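Local coordinates for Lin1909 protein (Listeria innocua, PDB 3FIJ) that is of uncharacterized function, binds manganese, and probably belongs to the gamma-glutamyl-gamma-aminobutyrate hydrolases of the class I glutamine amidotransferase clan, at residues N170-N175 with D226-Q231; V191-A196 with I200-G205. All blocks are in the same frame, centred on the assembly; numbering follows the deposited sequence.

Interaction 1. Residues N170-N175 with D226-Q231; sequences NKKLVN and DPESEQ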
loop_
_atom_site.group_PDB
_atom_site.type_symbol
_atom_site.label_atom_id
_atom_site.label_comp_id
_atom_site.label_asym_id
_atom_site.label_seq_id
_atom_site.Cartn_x
_atom_site.Cartn_y
_atom_site.Cartn_z
ATOM N N ASN A 170 29.374 -18.203 -28.036
ATOM C CA ASN A 170 28.250 -17.849 -28.881
ATOM C C ASN A 170 26.981 -18.502 -28.323
ATOM O O ASN A 170 27.047 -19.555 -27.698
ATOM C CB ASN A 170 28.509 -18.322 -30.309
ATOM C CG ASN A 170 27.490 -17.785 -31.292
ATOM O OD1 ASN A 170 27.151 -16.597 -31.263
ATOM N ND2 ASN A 170 27.003 -18.652 -32.179
ATOM N N LYS A 171 25.836 -17.855 -28.531
ATOM C CA LYS A 171 24.552 -18.367 -28.057
ATOM C C LYS A 171 24.352 -18.297 -26.537
ATOM O O LYS A 171 23.439 -18.913 -25.997
ATOM C CB LYS A 171 24.364 -19.804 -28.545
ATOM C CG LYS A 171 24.323 -19.939 -30.062
ATOM C CD LYS A 171 23.047 -19.344 -30.631
ATOM C CE LYS A 171 23.028 -19.401 -32.152
ATOM N NZ LYS A 171 21.824 -18.698 -32.691
ATOM N N LYS A 172 25.210 -17.547 -25.857
ATOM C CA LYS A 172 25.117 -17.365 -24.405
ATOM C C LYS A 172 23.820 -16.634 -24.036
ATOM O O LYS A 172 23.427 -15.685 -24.722
ATOM C CB LYS A 172 26.312 -16.532 -23.927
ATOM C CG LYS A 172 26.167 -15.897 -22.554
ATOM C CD LYS A 172 26.480 -16.870 -21.447
ATOM C CE LYS A 172 26.643 -16.133 -20.129
ATOM N NZ LYS A 172 27.513 -14.943 -20.325
ATOM N N LEU A 173 23.148 -17.067 -22.973
ATOM C CA LEU A 173 21.925 -16.386 -22.561
ATOM C C LEU A 173 22.270 -15.253 -21.609
ATOM O O LEU A 173 22.995 -15.434 -20.639
ATOM C CB LEU A 173 20.928 -17.347 -21.915
ATOM C CG LEU A 173 19.842 -17.871 -22.876
ATOM C CD1 LEU A 173 20.493 -18.623 -24.036
ATOM C CD2 LEU A 173 18.885 -18.786 -22.134
ATOM N N VAL A 174 21.736 -14.080 -21.911
ATOM C CA VAL A 174 22.002 -12.871 -21.143
ATOM C C VAL A 174 20.690 -12.207 -20.677
ATOM O O VAL A 174 19.648 -12.391 -21.303
ATOM C CB VAL A 174 22.838 -11.930 -22.036
ATOM C CG1 VAL A 174 22.145 -10.605 -22.221
ATOM C CG2 VAL A 174 24.233 -11.796 -21.472
ATOM N N ASN A 175 20.730 -11.441 -19.585
ATOM C CA ASN A 175 19.499 -10.809 -19.098
ATOM C C ASN A 175 19.119 -9.549 -19.880
ATOM O O ASN A 175 19.864 -9.113 -20.757
ATOM C CB ASN A 175 19.573 -10.516 -17.591
ATOM C CG ASN A 175 20.735 -9.614 -17.204
ATOM O OD1 ASN A 175 21.525 -9.177 -18.042
ATOM N ND2 ASN A 175 20.839 -9.334 -15.911
ATOM N N ASP A 226 27.481 -16.246 -12.241
ATOM C CA ASP A 226 27.830 -16.496 -13.639
ATOM C C ASP A 226 29.266 -16.030 -13.828
ATOM O O ASP A 226 29.519 -14.863 -14.103
ATOM C CB ASP A 226 26.892 -15.723 -14.571
ATOM C CG ASP A 226 27.131 -16.037 -16.042
ATOM O OD1 ASP A 226 27.260 -15.084 -16.834
ATOM O OD2 ASP A 226 27.180 -17.234 -16.411
ATOM N N PRO A 227 30.228 -16.948 -13.679
ATOM C CA PRO A 227 31.651 -16.618 -13.825
ATOM C C PRO A 227 32.002 -15.765 -15.036
ATOM O O PRO A 227 32.800 -14.831 -14.932
ATOM C CB PRO A 227 32.319 -17.988 -13.858
ATOM C CG PRO A 227 31.431 -18.803 -12.932
ATOM C CD PRO A 227 30.041 -18.382 -13.377
ATOM N N GLU A 228 31.409 -16.074 -16.178
ATOM C CA GLU A 228 31.699 -15.323 -17.395
ATOM C C GLU A 228 31.365 -13.840 -17.234
ATOM O O GLU A 228 32.087 -12.973 -17.720
ATOM C CB GLU A 228 30.929 -15.935 -18.560
ATOM C CG GLU A 228 31.099 -17.448 -18.628
ATOM C CD GLU A 228 30.434 -18.075 -19.835
ATOM O OE1 GLU A 228 29.317 -17.637 -20.192
ATOM O OE2 GLU A 228 31.023 -19.014 -20.415
ATOM N N SER A 229 30.268 -13.553 -16.543
ATOM C CA SER A 229 29.876 -12.180 -16.306
ATOM C C SER A 229 30.962 -11.475 -15.498
ATOM O O SER A 229 31.347 -10.333 -15.797
ATOM C CB SER A 229 28.557 -12.140 -15.550
ATOM O OG SER A 229 27.495 -12.533 -16.394
ATOM N N GLU A 230 31.462 -12.156 -14.473
ATOM C CA GLU A 230 32.509 -11.572 -13.650
ATOM C C GLU A 230 33.734 -11.198 -14.492
ATOM O O GLU A 230 34.390 -10.190 -14.230
ATOM C CB GLU A 230 32.920 -12.532 -12.537
ATOM C CG GLU A 230 33.935 -11.920 -11.602
ATOM C CD GLU A 230 34.370 -12.859 -10.500
ATOM O OE1 GLU A 230 33.502 -13.530 -9.906
ATOM O OE2 GLU A 230 35.586 -12.911 -10.221
ATOM N N GLN A 231 34.039 -12.013 -15.499
ATOM C CA GLN A 231 35.179 -11.739 -16.372
ATOM C C GLN A 231 35.075 -10.362 -17.028
ATOM O O GLN A 231 36.089 -9.696 -17.271
ATOM C CB GLN A 231 35.280 -12.797 -17.466
ATOM C CG GLN A 231 35.775 -14.149 -17.007
ATOM C CD GLN A 231 35.981 -15.083 -18.183
ATOM O OE1 GLN A 231 36.718 -14.764 -19.129
ATOM N NE2 GLN A 231 35.325 -16.240 -18.140
#
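K172 reaches helix 227-241 with CG anti to its own backbone N (chi1 162°) and a chain bent at chi2 and chi4, while D226 also holds CG anti to N (chi1 -175°) and points its carboxylate back at the lysine. E228, extended beyond CG, comes from the same helix end and slides past the lysine in the opposite direction. The ammonium group is thereby shared by two acids in a salt-bridge network: K172 NZ lies 3.2 Å from E228 OE1 and 3.5 Å from D226 OD1. No hydrogen bond joins the two segments; the salt bridges and the packing of the lysine chain against E228 make up the contact. E228 OE1 is set alongside the end of the lysine chain, with K172 CE 3.1 Å and K172 CD 3.2 Å from it, so this oxygen meets methylene carbons as well as the charged nitrogen. The D226 carboxylate has a second task. D226 is the N-cap of the helix, and its OD1 takes a 2.6 Å hydrogen bond from S229 OG on the anti lone pair, away from OD2. The backbone S229 N adds a weak capping bond to the same D226 OD1, at 3.4 Å and bent to 130°. These bonds fix the carboxylate against the first turn, where its negative charge probably suits the helix dipole and would also help to attract the ammonium group. The contact lies at the surface and is small. On one side, strand 172-174, an outermost strand of the mixed sheet within this chain, is bonded through the backbones of K172 and I156 to strand 154-158; on the other, helix 227-241 is tied by an E230 to K39 salt bridge to helix 31-40.

Interaction 2. Residues V191-A196 with I200-G205; sequences VTARTA and IEAVEG. With MN (manganese (II) ion), chain I.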
loop_
_atom_site.group_PDB
_atom_site.type_symbol
_atom_site.label_atom_id
_atom_site.label_comp_id
_atom_site.label_asym_id
_atom_site.label_seq_id
_atom_site.Cartn_x
_atom_site.Cartn_y
_atom_site.Cartn_z
ATOM N N VAL A 191 29.144 -3.463 -33.876
ATOM C CA VAL A 191 28.233 -4.254 -33.066
ATOM C C VAL A 191 28.869 -5.640 -32.987
ATOM O O VAL A 191 29.318 -6.164 -34.002
ATOM C CB VAL A 191 26.832 -4.355 -33.741
ATOM C CG1 VAL A 191 26.975 -4.961 -35.124
ATOM C CG2 VAL A 191 25.902 -5.223 -32.916
ATOM N N THR A 192 28.925 -6.226 -31.791
ATOM C CA THR A 192 29.513 -7.554 -31.637
ATOM C C THR A 192 28.554 -8.579 -31.058
ATOM O O THR A 192 28.906 -9.745 -30.914
ATOM C CB THR A 192 30.774 -7.518 -30.759
ATOM O OG1 THR A 192 30.481 -6.881 -29.508
ATOM C CG2 THR A 192 31.882 -6.768 -31.474
ATOM N N ALA A 193 27.341 -8.147 -30.731
ATOM C CA ALA A 193 26.335 -9.046 -30.183
ATOM C C ALA A 193 24.921 -8.571 -30.514
ATOM O O ALA A 193 24.630 -7.375 -30.479
ATOM C CB ALA A 193 26.503 -9.158 -28.678
ATOM N N ARG A 194 24.052 -9.525 -30.827
ATOM C CA ARG A 194 22.657 -9.259 -31.154
ATOM C C ARG A 194 21.789 -10.429 -30.685
ATOM O O ARG A 194 22.278 -11.555 -30.521
ATOM C CB ARG A 194 22.456 -9.141 -32.670
ATOM C CG ARG A 194 22.995 -7.906 -33.348
ATOM C CD ARG A 194 22.823 -8.047 -34.859
ATOM N NE ARG A 194 23.676 -7.122 -35.605
ATOM C CZ ARG A 194 23.419 -5.831 -35.778
ATOM N NH1 ARG A 194 22.320 -5.298 -35.261
ATOM N NH2 ARG A 194 24.266 -5.073 -36.470
ATOM N N THR A 195 20.503 -10.156 -30.475
ATOM C CA THR A 195 19.551 -11.204 -30.114
ATOM C C THR A 195 18.913 -11.609 -31.444
ATOM O O THR A 195 18.961 -10.847 -32.416
ATOM C CB THR A 195 18.445 -10.696 -29.171
ATOM O OG1 THR A 195 18.168 -9.326 -29.471
ATOM C CG2 THR A 195 18.853 -10.862 -27.703
ATOM N N ALA A 196 18.306 -12.792 -31.477
ATOM C CA ALA A 196 17.688 -13.324 -32.695
ATOM C C ALA A 196 16.796 -12.351 -33.466
ATOM O O ALA A 196 16.472 -12.595 -34.638
ATOM C CB ALA A 196 16.907 -14.598 -32.367
ATOM N N ILE A 200 20.698 -4.696 -31.114
ATOM C CA ILE A 200 22.078 -4.571 -30.658
ATOM C C ILE A 200 22.258 -4.781 -29.159
ATOM O O ILE A 200 21.701 -4.040 -28.344
ATOM C CB ILE A 200 22.632 -3.185 -31.049
ATOM C CG1 ILE A 200 22.719 -3.096 -32.571
ATOM C CG2 ILE A 200 23.993 -2.961 -30.407
ATOM C CD1 ILE A 200 22.831 -1.683 -33.102
ATOM N N GLU A 201 23.060 -5.782 -28.807
ATOM C CA GLU A 201 23.316 -6.133 -27.408
ATOM C C GLU A 201 24.721 -5.798 -26.918
ATOM O O GLU A 201 24.945 -5.654 -25.711
ATOM C CB GLU A 201 23.042 -7.625 -27.190
ATOM C CG GLU A 201 21.563 -8.017 -27.172
ATOM C CD GLU A 201 20.812 -7.522 -25.932
ATOM O OE1 GLU A 201 21.359 -7.611 -24.809
ATOM O OE2 GLU A 201 19.660 -7.057 -26.074
ATOM N N ALA A 202 25.666 -5.672 -27.844
ATOM C CA ALA A 202 27.041 -5.353 -27.481
ATOM C C ALA A 202 27.747 -4.532 -28.560
ATOM O O ALA A 202 27.646 -4.814 -29.760
ATOM C CB ALA A 202 27.824 -6.642 -27.202
ATOM N N VAL A 203 28.482 -3.517 -28.130
ATOM C CA VAL A 203 29.198 -2.665 -29.059
ATOM C C VAL A 203 30.637 -2.517 -28.597
ATOM O O VAL A 203 30.899 -2.410 -27.398
ATOM C CB VAL A 203 28.561 -1.260 -29.118
ATOM C CG1 VAL A 203 29.322 -0.371 -30.111
ATOM C CG2 VAL A 203 27.092 -1.375 -29.493
ATOM N N GLU A 204 31.571 -2.533 -29.542
ATOM C CA GLU A 204 32.979 -2.353 -29.221
ATOM C C GLU A 204 33.546 -1.279 -30.136
ATOM O O GLU A 204 32.944 -0.926 -31.147
ATOM C CB GLU A 204 33.738 -3.672 -29.376
ATOM C CG GLU A 204 33.217 -4.740 -28.417
ATOM C CD GLU A 204 33.904 -6.084 -28.550
ATOM O OE1 GLU A 204 33.374 -7.069 -27.989
ATOM O OE2 GLU A 204 34.967 -6.162 -29.203
ATOM N N GLY A 205 34.688 -0.724 -29.763
ATOM C CA GLY A 205 35.274 0.302 -30.596
ATOM C C GLY A 205 36.350 -0.275 -31.489
ATOM O O GLY A 205 36.734 -1.440 -31.355
HETATM MN MN MN I . 17.966 -7.085 -24.349
HETATM O O HOH W 1 19.594 -7.129 -22.776
#
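E201 leaves its strand with CB 3.7 Å from the carbonyl oxygen A193 O. Its CG passes obliquely to the methyl T195 CG2, 4.0 Å away, and a bend at chi2 (-70°) turns the carboxylate to the manganese ion. There E201 OE2 binds the metal at 2.4 Å, while E201 OE1 accepts a 2.7 Å hydrogen bond from a water that also binds manganese. H143, H154, S176 and H178 complete the site. Behind this ligand runs the antiparallel beta hairpin of strands 189-195 and 200-205, whose pairing is shifted by a classic beta bulge in which T192 and A193 both face A202. T192 N gives A202 O a nearly straight bond (2.8 Å, 169°), and A193 N adds a weak one. E201 N bonds A193 O at 2.8 Å, with a weak bond from A202 N, where the register shifts again. A193 CB and A202 CB are pressed to 3.2 Å. On the other face, V191 CG2 lies over the centre of the R194 guanidinium and also touches I200; R194 NH1 is hydrogen-bonded to G198 O. T192 OG1 donates a hydrogen bond to E204 OE1 from above the carboxylate plane, and that oxygen also accepts from L164 N.

Interaction 2 is buried and joins neighbouring strands of the mixed sheet mainly through backbone bonds and apolar packing, with a metal ligand on one of them. Interaction 1 is a smaller surface contact, made between side chains alone by opposite charges, and it links a strand to a helix. The two share the sheet: strand 154-158 runs between strand 172-174 of interaction 1 and strand 189-195 of interaction 2. Their segments also touch, through V174 CG1 packing 4.0 Å from E201 OE1. The K172 side chain lies about 12 Å from the manganese ion, so the ion pairs are not part of the metal site, although S176, next after N175, is a ligand.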